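Long-range contacts in glycoside Hydrolase (Bacteroides uniformis, PDB 5T99), which probably hydrolyses galactosidic linkages as a family 2 glycoside hydrolase in an agarose-degrading pathway and binds d-galacto-isofagomine in its pocket: residues N31-F37 with W54-P60; L59-W63 with T85-R89; D467-Y473 with P489-T495. One frame throughout, in Å; residues are numbered along the deposited sequence.

Contacts 1 and 2 come first along the chain and lie in the sugar-binding domain, their centres about 7 Å apart. They share Leu-59 and Pro-60 and one antiparallel sheet: strand 34-38 lies between strand 86-93 and strand 55-57, the latter at the edge of the sheet. Contact 1 pairs 34-38 with 55-57, and contact 2 packs the loop that follows 55-57 onto 86-93. Contact 3 follows much later, between parallel strands of the TIM-barrel domain, its centre about 42 Å from that of contact 1 and 37 Å from that of contact 2. Two of its residues line the d-galacto-isofagomine pocket, whereas contacts 1 and 2 are structural packing within the sugar-binding domain.

Contact 1 (N31-F37 with W54-P60); sequences NENWRFF and WRKLNLP
The side chains of Phe-37 and Trp-54 run at about a right angle to each other, and the contact between them is made mainly by a methylene: Phe-37 CB sits over the centre of the indole, 3.6 Å from the centroid of the Trp-54 six-membered ring, a CH-pi contact. The ring planes are near parallel, 24° apart, but slid so far that they barely overlap. At the other end Leu-59 lays one methyl on an indole face, its CD1 3.5 Å from the centroid of the Trp-34 five-membered ring and displaced toward the rim; the NE1 of that indole is bonded to Phe-30 O. These two packings flank a short antiparallel ladder in which strand 55-57 forms an edge of the six-stranded sheet in the family 2 sugar-binding domain. Trp-34 with Leu-57 and Phe-36 with Arg-55 are hydrogen-bonded pairs, and Arg-35 with Lys-56 is the non-hydrogen-bonded pair between them. On the face of Trp-34 and Phe-36, Leu-57 CD1 reaches Phe-36 CB at 3.5 Å. On the other face, Arg-35 bends at chi2 (-71°), which brings its guanidinium alongside the Lys-56 chain. Arg-35 NH1 then donates to Trp-54 O (3.1 Å), the acceptor lying in the guanidinium plane, while Lys-56 CG covers one face of the same group. Lys-56 NZ stands 4.6 Å from Arg-35 NH1, a like-charge approach; Arg-35 NH2 also has a long, weak ion pair with Asp-52. Beyond the ladder, Asn-33 N points almost straight at Asn-58 OD1 (3.0 Å, 175° at the hydrogen), and Leu-59 N bonds to Asn-31 O at 2.9 Å.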
loop_
_atom_site.group_PDB
_atom_site.type_symbol
_atom_site.label_atom_id
_atom_site.label_comp_id
_atom_site.label_asym_id
_atom_site.label_seq_id
_atom_site.Cartn_x
_atom_site.Cartn_y
_atom_site.Cartn_z
ATOM N N ASN A 31 -0.770 -13.785 17.189
ATOM C CA ASN A 31 -0.147 -12.485 17.454
ATOM C C ASN A 31 -0.059 -12.105 18.930
ATOM O O ASN A 31 0.726 -11.227 19.294
ATOM C CB ASN A 31 -0.942 -11.369 16.756
ATOM C CG ASN A 31 -0.729 -11.330 15.257
ATOM O OD1 ASN A 31 0.140 -11.999 14.709
ATOM N ND2 ASN A 31 -1.522 -10.523 14.587
ATOM N N GLU A 32 -0.880 -12.724 19.770
ATOM C CA GLU A 32 -1.044 -12.249 21.132
ATOM C C GLU A 32 0.038 -12.832 22.034
ATOM O O GLU A 32 0.481 -13.970 21.839
ATOM C CB GLU A 32 -2.445 -12.587 21.673
ATOM C CG GLU A 32 -3.580 -11.745 21.085
ATOM C CD GLU A 32 -3.839 -12.026 19.606
ATOM O OE1 GLU A 32 -3.887 -11.052 18.821
ATOM O OE2 GLU A 32 -3.972 -13.220 19.225
ATOM N N ASN A 33 0.458 -12.023 23.007
ATOM C CA ASN A 33 1.285 -12.449 24.146
ATOM C C ASN A 33 2.702 -12.890 23.776
ATOM O O ASN A 33 3.085 -14.029 24.013
ATOM C CB ASN A 33 0.566 -13.528 24.980
ATOM C CG ASN A 33 -0.797 -13.068 25.480
ATOM O OD1 ASN A 33 -0.927 -12.006 26.077
ATOM N ND2 ASN A 33 -1.817 -13.873 25.234
ATOM N N TRP A 34 3.465 -11.962 23.207
ATOM C CA TRP A 34 4.886 -12.158 22.966
ATOM C C TRP A 34 5.728 -11.345 23.946
ATOM O O TRP A 34 5.240 -10.409 24.591
ATOM C CB TRP A 34 5.267 -11.754 21.533
ATOM C CG TRP A 34 4.737 -12.653 20.469
ATOM C CD1 TRP A 34 3.451 -12.715 20.017
ATOM C CD2 TRP A 34 5.483 -13.597 19.687
ATOM N NE1 TRP A 34 3.344 -13.651 19.012
ATOM C CE2 TRP A 34 4.573 -14.211 18.792
ATOM C CE3 TRP A 34 6.823 -13.999 19.670
ATOM C CZ2 TRP A 34 4.965 -15.195 17.884
ATOM C CZ3 TRP A 34 7.211 -14.985 18.768
ATOM C CH2 TRP A 34 6.283 -15.571 17.885
ATOM N N ARG A 35 7.004 -11.724 24.026
ATOM C CA ARG A 35 8.053 -10.950 24.693
ATOM C C ARG A 35 9.017 -10.407 23.636
ATOM O O ARG A 35 9.384 -11.144 22.699
ATOM C CB ARG A 35 8.826 -11.844 25.654
ATOM C CG ARG A 35 7.964 -12.505 26.719
ATOM C CD ARG A 35 7.483 -11.482 27.725
ATOM N NE ARG A 35 6.968 -12.151 28.914
ATOM C CZ ARG A 35 7.041 -11.700 30.171
ATOM N NH1 ARG A 35 7.639 -10.541 30.481
ATOM N NH2 ARG A 35 6.506 -12.435 31.147
ATOM N N PHE A 36 9.414 -9.138 23.784
ATOM C CA PHE A 36 10.354 -8.468 22.867
ATOM C C PHE A 36 11.548 -7.866 23.618
ATOM O O PHE A 36 11.407 -7.343 24.727
ATOM C CB PHE A 36 9.639 -7.371 22.057
ATOM C CG PHE A 36 10.567 -6.503 21.224
ATOM C CD1 PHE A 36 11.236 -7.030 20.114
ATOM C CD2 PHE A 36 10.765 -5.157 21.540
ATOM C CE1 PHE A 36 12.082 -6.242 19.345
ATOM C CE2 PHE A 36 11.611 -4.362 20.775
ATOM C CZ PHE A 36 12.268 -4.906 19.674
ATOM N N PHE A 37 12.716 -7.949 22.985
ATOM C CA PHE A 37 13.930 -7.310 23.465
ATOM C C PHE A 37 14.739 -6.785 22.276
ATOM O O PHE A 37 15.152 -7.565 21.417
ATOM C CB PHE A 37 14.766 -8.304 24.287
ATOM C CG PHE A 37 16.031 -7.713 24.843
ATOM C CD1 PHE A 37 17.251 -7.897 24.191
ATOM C CD2 PHE A 37 16.001 -6.945 26.013
ATOM C CE1 PHE A 37 18.419 -7.339 24.702
ATOM C CE2 PHE A 37 17.167 -6.389 26.528
ATOM C CZ PHE A 37 18.378 -6.589 25.876
ATOM N N TRP A 54 11.620 -8.866 29.872
ATOM C CA TRP A 54 11.343 -8.422 28.497
ATOM C C TRP A 54 9.968 -7.762 28.392
ATOM O O TRP A 54 9.004 -8.192 29.030
ATOM C CB TRP A 54 11.411 -9.602 27.507
ATOM C CG TRP A 54 12.789 -10.161 27.239
ATOM C CD1 TRP A 54 13.889 -10.069 28.039
ATOM C CD2 TRP A 54 13.192 -10.929 26.097
ATOM N NE1 TRP A 54 14.954 -10.710 27.457
ATOM C CE2 TRP A 54 14.557 -11.242 26.264
ATOM C CE3 TRP A 54 12.533 -11.366 24.935
ATOM C CZ2 TRP A 54 15.281 -11.984 25.319
ATOM C CZ3 TRP A 54 13.252 -12.108 23.992
ATOM C CH2 TRP A 54 14.612 -12.407 24.192
ATOM N N ARG A 55 9.895 -6.714 27.583
ATOM C CA ARG A 55 8.650 -5.993 27.323
ATOM C C ARG A 55 7.567 -6.935 26.779
ATOM O O ARG A 55 7.871 -7.902 26.084
ATOM C CB ARG A 55 8.945 -4.881 26.330
ATOM C CG ARG A 55 7.768 -4.049 25.869
ATOM C CD ARG A 55 8.283 -3.037 24.858
ATOM N NE ARG A 55 7.272 -2.629 23.891
ATOM C CZ ARG A 55 7.524 -1.875 22.817
ATOM N NH1 ARG A 55 8.764 -1.437 22.557
ATOM N NH2 ARG A 55 6.532 -1.562 21.988
ATOM N N LYS A 56 6.313 -6.661 27.121
ATOM C CA LYS A 56 5.179 -7.470 26.661
ATOM C C LYS A 56 4.366 -6.708 25.620
ATOM O O LYS A 56 3.979 -5.553 25.838
ATOM C CB LYS A 56 4.297 -7.881 27.842
ATOM C CG LYS A 56 4.848 -9.087 28.585
ATOM C CD LYS A 56 4.065 -9.399 29.843
ATOM C CE LYS A 56 4.407 -8.425 30.962
ATOM N NZ LYS A 56 3.786 -8.857 32.243
ATOM N N LEU A 57 4.104 -7.371 24.496
ATOM C CA LEU A 57 3.399 -6.760 23.375
ATOM C C LEU A 57 2.710 -7.797 22.495
ATOM O O LEU A 57 3.040 -8.991 22.540
ATOM C CB LEU A 57 4.343 -5.863 22.552
ATOM C CG LEU A 57 5.535 -6.413 21.741
ATOM C CD1 LEU A 57 6.213 -7.602 22.401
ATOM C CD2 LEU A 57 5.167 -6.793 20.318
ATOM N N ASN A 58 1.730 -7.323 21.722
ATOM C CA ASN A 58 1.092 -8.107 20.658
ATOM C C ASN A 58 1.629 -7.674 19.286
ATOM O O ASN A 58 1.882 -6.498 19.048
ATOM C CB ASN A 58 -0.430 -7.941 20.683
ATOM C CG ASN A 58 -1.057 -8.397 21.989
ATOM O OD1 ASN A 58 -0.479 -9.182 22.756
ATOM N ND2 ASN A 58 -2.264 -7.909 22.248
ATOM N N LEU A 59 1.787 -8.652 18.395
ATOM C CA LEU A 59 2.198 -8.415 17.013
ATOM C C LEU A 59 0.944 -7.995 16.237
ATOM O O LEU A 59 -0.161 -8.246 16.716
ATOM C CB LEU A 59 2.804 -9.696 16.418
ATOM C CG LEU A 59 3.936 -10.353 17.212
ATOM C CD1 LEU A 59 4.394 -11.621 16.520
ATOM C CD2 LEU A 59 5.095 -9.387 17.398
ATOM N N PRO A 60 1.076 -7.366 15.066
ATOM C CA PRO A 60 2.359 -7.002 14.432
ATOM C C PRO A 60 3.055 -5.822 15.106
ATOM O O PRO A 60 2.406 -5.031 15.785
ATOM C CB PRO A 60 1.945 -6.635 13.005
ATOM C CG PRO A 60 0.532 -6.163 13.128
ATOM C CD PRO A 60 -0.072 -6.766 14.368
#

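Contact 2 (L59-W63 with T85-R89); sequences LPHDW and TGWYR
Running 159° apart in overall direction, the two backbones come no nearer in CA positions than 8.5 Å, between Trp-63 CA and Gly-86 CA; they do not pair, and the contact is made by side chains reaching across. Tyr-88 supplies the largest share, 96 of the 249 Å² buried. With chi1 at -63° its CG is anti to the carbonyl carbon, and the ring extends from strand 86-93 into the group formed by Leu-59, His-61 and Trp-63. Leu-59 uses the methyl branch not engaged with Trp-34: its CD2 approaches Tyr-88 CE1 obliquely, at 3.7 Å. The His-61 ring meets the phenol rim to rim, neither over the face of the other, with centroids 5.9 Å apart and planes at 74°; the closest approach of this pair in the model is too short to be relied on. Tyr-88 OH also faces the edge of the Trp-63 indole, 3.9 Å from its CE3 and near the ring plane.

The far rim of that indole lies against bare backbone. Trp-63 CH2 is 3.7 Å from Gly-86 N, and CZ3 is equally near Gly-86 CA. A beta carbon on Gly-86 would point at the indole and collide with CZ3, so the lack of a side chain there is what admits the ring. The packing fastens the loop after strand 55-57 to one face of the antiparallel sheet of the sugar-binding domain. Phe-36, on the adjoining strand 34-38, meets the rings of both His-61 and Tyr-88, the first edge-to-face; on the other flank strand 146-153 brings Leu-153 against Tyr-88.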
loop_
_atom_site.group_PDB
_atom_site.type_symbol
_atom_site.label_atom_id
_atom_site.label_comp_id
_atom_site.label_asym_id
_atom_site.label_seq_id
_atom_site.Cartn_x
_atom_site.Cartn_y
_atom_site.Cartn_z
ATOM N N LEU A 59 1.787 -8.652 18.395
ATOM C CA LEU A 59 2.198 -8.415 17.013
ATOM C C LEU A 59 0.944 -7.995 16.237
ATOM O O LEU A 59 -0.161 -8.246 16.716
ATOM C CB LEU A 59 2.804 -9.696 16.418
ATOM C CG LEU A 59 3.936 -10.353 17.212
ATOM C CD1 LEU A 59 4.394 -11.621 16.520
ATOM C CD2 LEU A 59 5.095 -9.387 17.398
ATOM N N PRO A 60 1.076 -7.366 15.066
ATOM C CA PRO A 60 2.359 -7.002 14.432
ATOM C C PRO A 60 3.055 -5.822 15.106
ATOM O O PRO A 60 2.406 -5.031 15.785
ATOM C CB PRO A 60 1.945 -6.635 13.005
ATOM C CG PRO A 60 0.532 -6.163 13.128
ATOM C CD PRO A 60 -0.072 -6.766 14.368
ATOM N N HIS A 61 4.363 -5.717 14.893
ATOM C CA HIS A 61 5.223 -4.774 15.629
ATOM C C HIS A 61 6.402 -4.276 14.774
ATOM O O HIS A 61 7.175 -5.077 14.226
ATOM C CB HIS A 61 5.742 -5.471 16.902
ATOM C CG HIS A 61 6.741 -4.674 17.689
ATOM N ND1 HIS A 61 6.447 -3.449 18.252
ATOM C CD2 HIS A 61 8.014 -4.953 18.049
ATOM C CE1 HIS A 61 7.505 -3.001 18.902
ATOM N NE2 HIS A 61 8.472 -3.894 18.788
ATOM N N ASP A 62 6.514 -2.956 14.674
ATOM C CA ASP A 62 7.665 -2.272 14.087
ATOM C C ASP A 62 8.382 -1.578 15.241
ATOM O O ASP A 62 7.875 -0.582 15.761
ATOM C CB ASP A 62 7.150 -1.244 13.069
ATOM C CG ASP A 62 8.258 -0.473 12.344
ATOM O OD1 ASP A 62 9.461 -0.851 12.424
ATOM O OD2 ASP A 62 7.883 0.521 11.667
ATOM N N TRP A 63 9.534 -2.096 15.678
ATOM C CA TRP A 63 10.293 -1.409 16.740
ATOM C C TRP A 63 10.978 -0.122 16.260
ATOM O O TRP A 63 11.279 0.736 17.075
ATOM C CB TRP A 63 11.287 -2.342 17.453
ATOM C CG TRP A 63 12.657 -2.483 16.826
ATOM C CD1 TRP A 63 13.620 -1.513 16.703
ATOM C CD2 TRP A 63 13.221 -3.676 16.272
ATOM N NE1 TRP A 63 14.733 -2.033 16.101
ATOM C CE2 TRP A 63 14.522 -3.355 15.827
ATOM C CE3 TRP A 63 12.754 -4.985 16.109
ATOM C CZ2 TRP A 63 15.365 -4.296 15.229
ATOM C CZ3 TRP A 63 13.592 -5.925 15.517
ATOM C CH2 TRP A 63 14.887 -5.575 15.090
ATOM N N THR A 85 19.749 -5.836 16.212
ATOM C CA THR A 85 19.241 -7.144 16.578
ATOM C C THR A 85 17.980 -6.949 17.406
ATOM O O THR A 85 17.904 -6.017 18.221
ATOM C CB THR A 85 20.291 -7.930 17.372
ATOM O OG1 THR A 85 21.459 -8.087 16.559
ATOM C CG2 THR A 85 19.774 -9.305 17.790
ATOM N N GLY A 86 16.986 -7.804 17.158
ATOM C CA GLY A 86 15.732 -7.814 17.911
ATOM C C GLY A 86 15.305 -9.244 18.117
ATOM O O GLY A 86 15.389 -10.061 17.192
ATOM N N TRP A 87 14.854 -9.551 19.330
ATOM C CA TRP A 87 14.451 -10.893 19.698
ATOM C C TRP A 87 12.985 -10.892 20.083
ATOM O O TRP A 87 12.525 -9.971 20.763
ATOM C CB TRP A 87 15.268 -11.400 20.886
ATOM C CG TRP A 87 16.598 -12.021 20.552
ATOM C CD1 TRP A 87 17.809 -11.389 20.475
ATOM C CD2 TRP A 87 16.852 -13.398 20.286
ATOM N NE1 TRP A 87 18.803 -12.293 20.167
ATOM C CE2 TRP A 87 18.244 -13.534 20.055
ATOM C CE3 TRP A 87 16.038 -14.534 20.209
ATOM C CZ2 TRP A 87 18.836 -14.749 19.755
ATOM C CZ3 TRP A 87 16.635 -15.759 19.919
ATOM C CH2 TRP A 87 18.025 -15.853 19.696
ATOM N N TYR A 88 12.265 -11.933 19.651
ATOM C CA TYR A 88 10.894 -12.181 20.102
ATOM C C TYR A 88 10.784 -13.595 20.643
ATOM O O TYR A 88 11.334 -14.522 20.062
ATOM C CB TYR A 88 9.886 -12.019 18.976
ATOM C CG TYR A 88 9.783 -10.644 18.366
ATOM C CD1 TYR A 88 8.712 -9.808 18.663
ATOM C CD2 TYR A 88 10.730 -10.197 17.443
ATOM C CE1 TYR A 88 8.601 -8.553 18.073
ATOM C CE2 TYR A 88 10.628 -8.946 16.852
ATOM C CZ TYR A 88 9.562 -8.138 17.172
ATOM O OH TYR A 88 9.459 -6.918 16.594
ATOM N N ARG A 89 10.061 -13.750 21.750
ATOM C CA ARG A 89 9.803 -15.056 22.344
ATOM C C ARG A 89 8.345 -15.139 22.721
ATOM O O ARG A 89 7.786 -14.169 23.207
ATOM C CB ARG A 89 10.636 -15.253 23.613
ATOM C CG ARG A 89 12.113 -15.538 23.390
ATOM C CD ARG A 89 12.852 -15.544 24.730
ATOM N NE ARG A 89 12.370 -16.594 25.642
ATOM C CZ ARG A 89 12.828 -17.847 25.711
ATOM N NH1 ARG A 89 13.791 -18.292 24.911
ATOM N NH2 ARG A 89 12.301 -18.682 26.595
#

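Contact 3 (D467-Y473 with P489-T495); sequences DIAGMNY and PLYGSET. With GIF (D-galacto-isofagomine), chain C.
Tyr-473 has CG anti to its own carbonyl carbon (chi1 -49°), and Glu-494 leaves its backbone with chi1 at -138°, off the staggered positions; the extended chain beyond carries the carboxylate to the phenol, and Tyr-473 OH donates to Glu-494 OE2 over a very short 2.5 Å, ring and carboxylate planes at 90°. The same OE2 accepts from the N of the bound d-galacto-isofagomine at 2.6 Å, while OE1 is salt-bridged to Arg-346. Glu-494 O receives Tyr-473 N at 2.9 Å and lies above the centre of the phenol ring. Tyr-473 OH is also hydrogen-bonded to Ser-497 OG; a phenylalanine here would probably leave OE2 without the phenol donor and Ser-497 without this partner, with the carboxylate freer to turn. Ser-493 OG donates to Asn-472 OD1 (2.5 Å), nearly in line with the C=O, and Asn-472 ND2 bonds to Glu-417 of the pocket. Tyr-491 offers a ring face to Gly-470 CA, 3.9 Å from its centroid. The strands run parallel, Ala-469 N bonding to Pro-489 O and Met-471 N to Tyr-491 O (2.9 Å each), in a beta-alpha-beta unit of the TIM barrel: helix 478-484 packs on Met-471 and Leu-490, with strands 447-451 and 549-552 as outer neighbours.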
loop_
_atom_site.group_PDB
_atom_site.type_symbol
_atom_site.label_atom_id
_atom_site.label_comp_id
_atom_site.label_asym_id
_atom_site.label_seq_id
_atom_site.Cartn_x
_atom_site.Cartn_y
_atom_site.Cartn_z
ATOM N N ASP A 467 6.517 -9.315 -20.610
ATOM C CA ASP A 467 5.345 -9.124 -21.458
ATOM C C ASP A 467 5.048 -7.638 -21.745
ATOM O O ASP A 467 4.629 -7.285 -22.853
ATOM C CB ASP A 467 4.111 -9.797 -20.823
ATOM C CG ASP A 467 4.228 -11.312 -20.748
ATOM O OD1 ASP A 467 4.535 -11.951 -21.776
ATOM O OD2 ASP A 467 3.991 -11.870 -19.656
ATOM N N ILE A 468 5.232 -6.784 -20.739
ATOM C CA ILE A 468 4.895 -5.357 -20.843
ATOM C C ILE A 468 6.035 -4.548 -20.228
ATOM O O ILE A 468 6.435 -4.796 -19.081
ATOM C CB ILE A 468 3.564 -5.018 -20.131
ATOM C CG1 ILE A 468 2.394 -5.869 -20.680
ATOM C CG2 ILE A 468 3.218 -3.547 -20.317
ATOM C CD1 ILE A 468 1.140 -5.835 -19.829
ATOM N N ALA A 469 6.551 -3.586 -20.996
ATOM C CA ALA A 469 7.675 -2.751 -20.564
ATOM C C ALA A 469 7.193 -1.461 -19.873
ATOM O O ALA A 469 6.389 -0.701 -20.439
ATOM C CB ALA A 469 8.561 -2.408 -21.757
ATOM N N GLY A 470 7.687 -1.227 -18.658
ATOM C CA GLY A 470 7.457 0.026 -17.953
ATOM C C GLY A 470 8.653 0.962 -18.060
ATOM O O GLY A 470 9.781 0.532 -17.848
ATOM N N MET A 471 8.406 2.237 -18.372
ATOM C CA MET A 471 9.459 3.266 -18.390
ATOM C C MET A 471 9.381 4.180 -17.165
ATOM O O MET A 471 8.313 4.711 -16.843
ATOM C CB MET A 471 9.350 4.119 -19.652
ATOM C CG MET A 471 9.494 3.327 -20.932
ATOM S SD MET A 471 9.441 4.381 -22.380
ATOM C CE MET A 471 11.136 4.916 -22.455
ATOM N N ASN A 472 10.516 4.367 -16.496
ATOM C CA ASN A 472 10.623 5.309 -15.382
ATOM C C ASN A 472 11.200 6.636 -15.851
ATOM O O ASN A 472 12.351 6.691 -16.271
ATOM C CB ASN A 472 11.510 4.736 -14.285
ATOM C CG ASN A 472 10.864 3.592 -13.557
ATOM O OD1 ASN A 472 9.895 2.997 -14.045
ATOM N ND2 ASN A 472 11.373 3.288 -12.364
ATOM N N TYR A 473 10.383 7.688 -15.792
ATOM C CA TYR A 473 10.790 9.092 -16.043
ATOM C C TYR A 473 11.308 9.372 -17.455
ATOM O O TYR A 473 12.345 10.023 -17.620
ATOM C CB TYR A 473 11.803 9.552 -15.000
ATOM C CG TYR A 473 11.362 9.254 -13.589
ATOM C CD1 TYR A 473 10.356 10.012 -12.972
ATOM C CD2 TYR A 473 11.936 8.208 -12.868
ATOM C CE1 TYR A 473 9.946 9.738 -11.673
ATOM C CE2 TYR A 473 11.529 7.931 -11.578
ATOM C CZ TYR A 473 10.538 8.705 -10.990
ATOM O OH TYR A 473 10.147 8.425 -9.725
ATOM N N PRO A 489 4.408 -3.588 -25.703
ATOM C CA PRO A 489 3.395 -2.882 -24.912
ATOM C C PRO A 489 4.091 -2.046 -23.838
ATOM O O PRO A 489 5.083 -2.517 -23.249
ATOM C CB PRO A 489 2.571 -4.015 -24.283
ATOM C CG PRO A 489 2.967 -5.267 -25.000
ATOM C CD PRO A 489 4.376 -5.044 -25.455
ATOM N N LEU A 490 3.577 -0.832 -23.591
ATOM C CA LEU A 490 4.274 0.182 -22.793
ATOM C C LEU A 490 3.367 0.910 -21.809
ATOM O O LEU A 490 2.167 1.079 -22.048
ATOM C CB LEU A 490 4.947 1.217 -23.712
ATOM C CG LEU A 490 6.128 0.704 -24.538
ATOM C CD1 LEU A 490 6.324 1.535 -25.794
ATOM C CD2 LEU A 490 7.406 0.685 -23.724
ATOM N N TYR A 491 3.959 1.334 -20.699
ATOM C CA TYR A 491 3.321 2.251 -19.767
ATOM C C TYR A 491 4.404 2.981 -18.985
ATOM O O TYR A 491 5.567 2.600 -19.030
ATOM C CB TYR A 491 2.352 1.503 -18.820
ATOM C CG TYR A 491 3.039 0.595 -17.845
ATOM C CD1 TYR A 491 3.226 0.962 -16.516
ATOM C CD2 TYR A 491 3.526 -0.630 -18.258
ATOM C CE1 TYR A 491 3.879 0.116 -15.630
ATOM C CE2 TYR A 491 4.185 -1.470 -17.385
ATOM C CZ TYR A 491 4.369 -1.093 -16.076
ATOM O OH TYR A 491 5.034 -1.940 -15.223
ATOM N N GLY A 492 4.021 4.035 -18.278
ATOM C CA GLY A 492 4.942 4.751 -17.407
ATOM C C GLY A 492 4.932 4.101 -16.045
ATOM O O GLY A 492 4.021 4.334 -15.246
ATOM N N SER A 493 5.937 3.276 -15.767
ATOM C CA SER A 493 5.999 2.571 -14.476
ATOM C C SER A 493 6.336 3.475 -13.296
ATOM O O SER A 493 6.030 3.129 -12.156
ATOM C CB SER A 493 6.951 1.378 -14.538
ATOM O OG SER A 493 8.113 1.672 -15.283
ATOM N N GLU A 494 6.960 4.619 -13.553
ATOM C CA GLU A 494 7.256 5.590 -12.493
ATOM C C GLU A 494 7.323 6.981 -13.128
ATOM O O GLU A 494 7.993 7.165 -14.153
ATOM C CB GLU A 494 8.555 5.223 -11.777
ATOM C CG GLU A 494 8.521 5.360 -10.273
ATOM C CD GLU A 494 9.876 5.066 -9.652
ATOM O OE1 GLU A 494 10.217 3.876 -9.534
ATOM O OE2 GLU A 494 10.602 6.027 -9.281
ATOM N N THR A 495 6.598 7.949 -12.567
ATOM C CA THR A 495 6.458 9.247 -13.229
ATOM C C THR A 495 6.507 10.432 -12.260
ATOM O O THR A 495 6.221 10.302 -11.062
ATOM C CB THR A 495 5.168 9.317 -14.086
ATOM O OG1 THR A 495 4.001 9.181 -13.261
ATOM C CG2 THR A 495 5.147 8.218 -15.140
HETATM C C GIF C . 13.016 4.623 -7.600
HETATM N N GIF C . 13.054 5.686 -8.592
HETATM O O GIF C . 12.935 9.908 -7.348
HETATM C C1 GIF C . 12.295 5.099 -6.354
HETATM O O1 GIF C . 14.180 6.284 -5.451
HETATM C C2 GIF C . 12.829 6.447 -5.877
HETATM O O2 GIF C . 12.458 4.131 -5.320
HETATM C C3 GIF C . 12.761 7.502 -6.977
HETATM C C4 GIF C . 13.494 7.021 -8.225
HETATM C C5 GIF C . 13.348 8.830 -6.497
#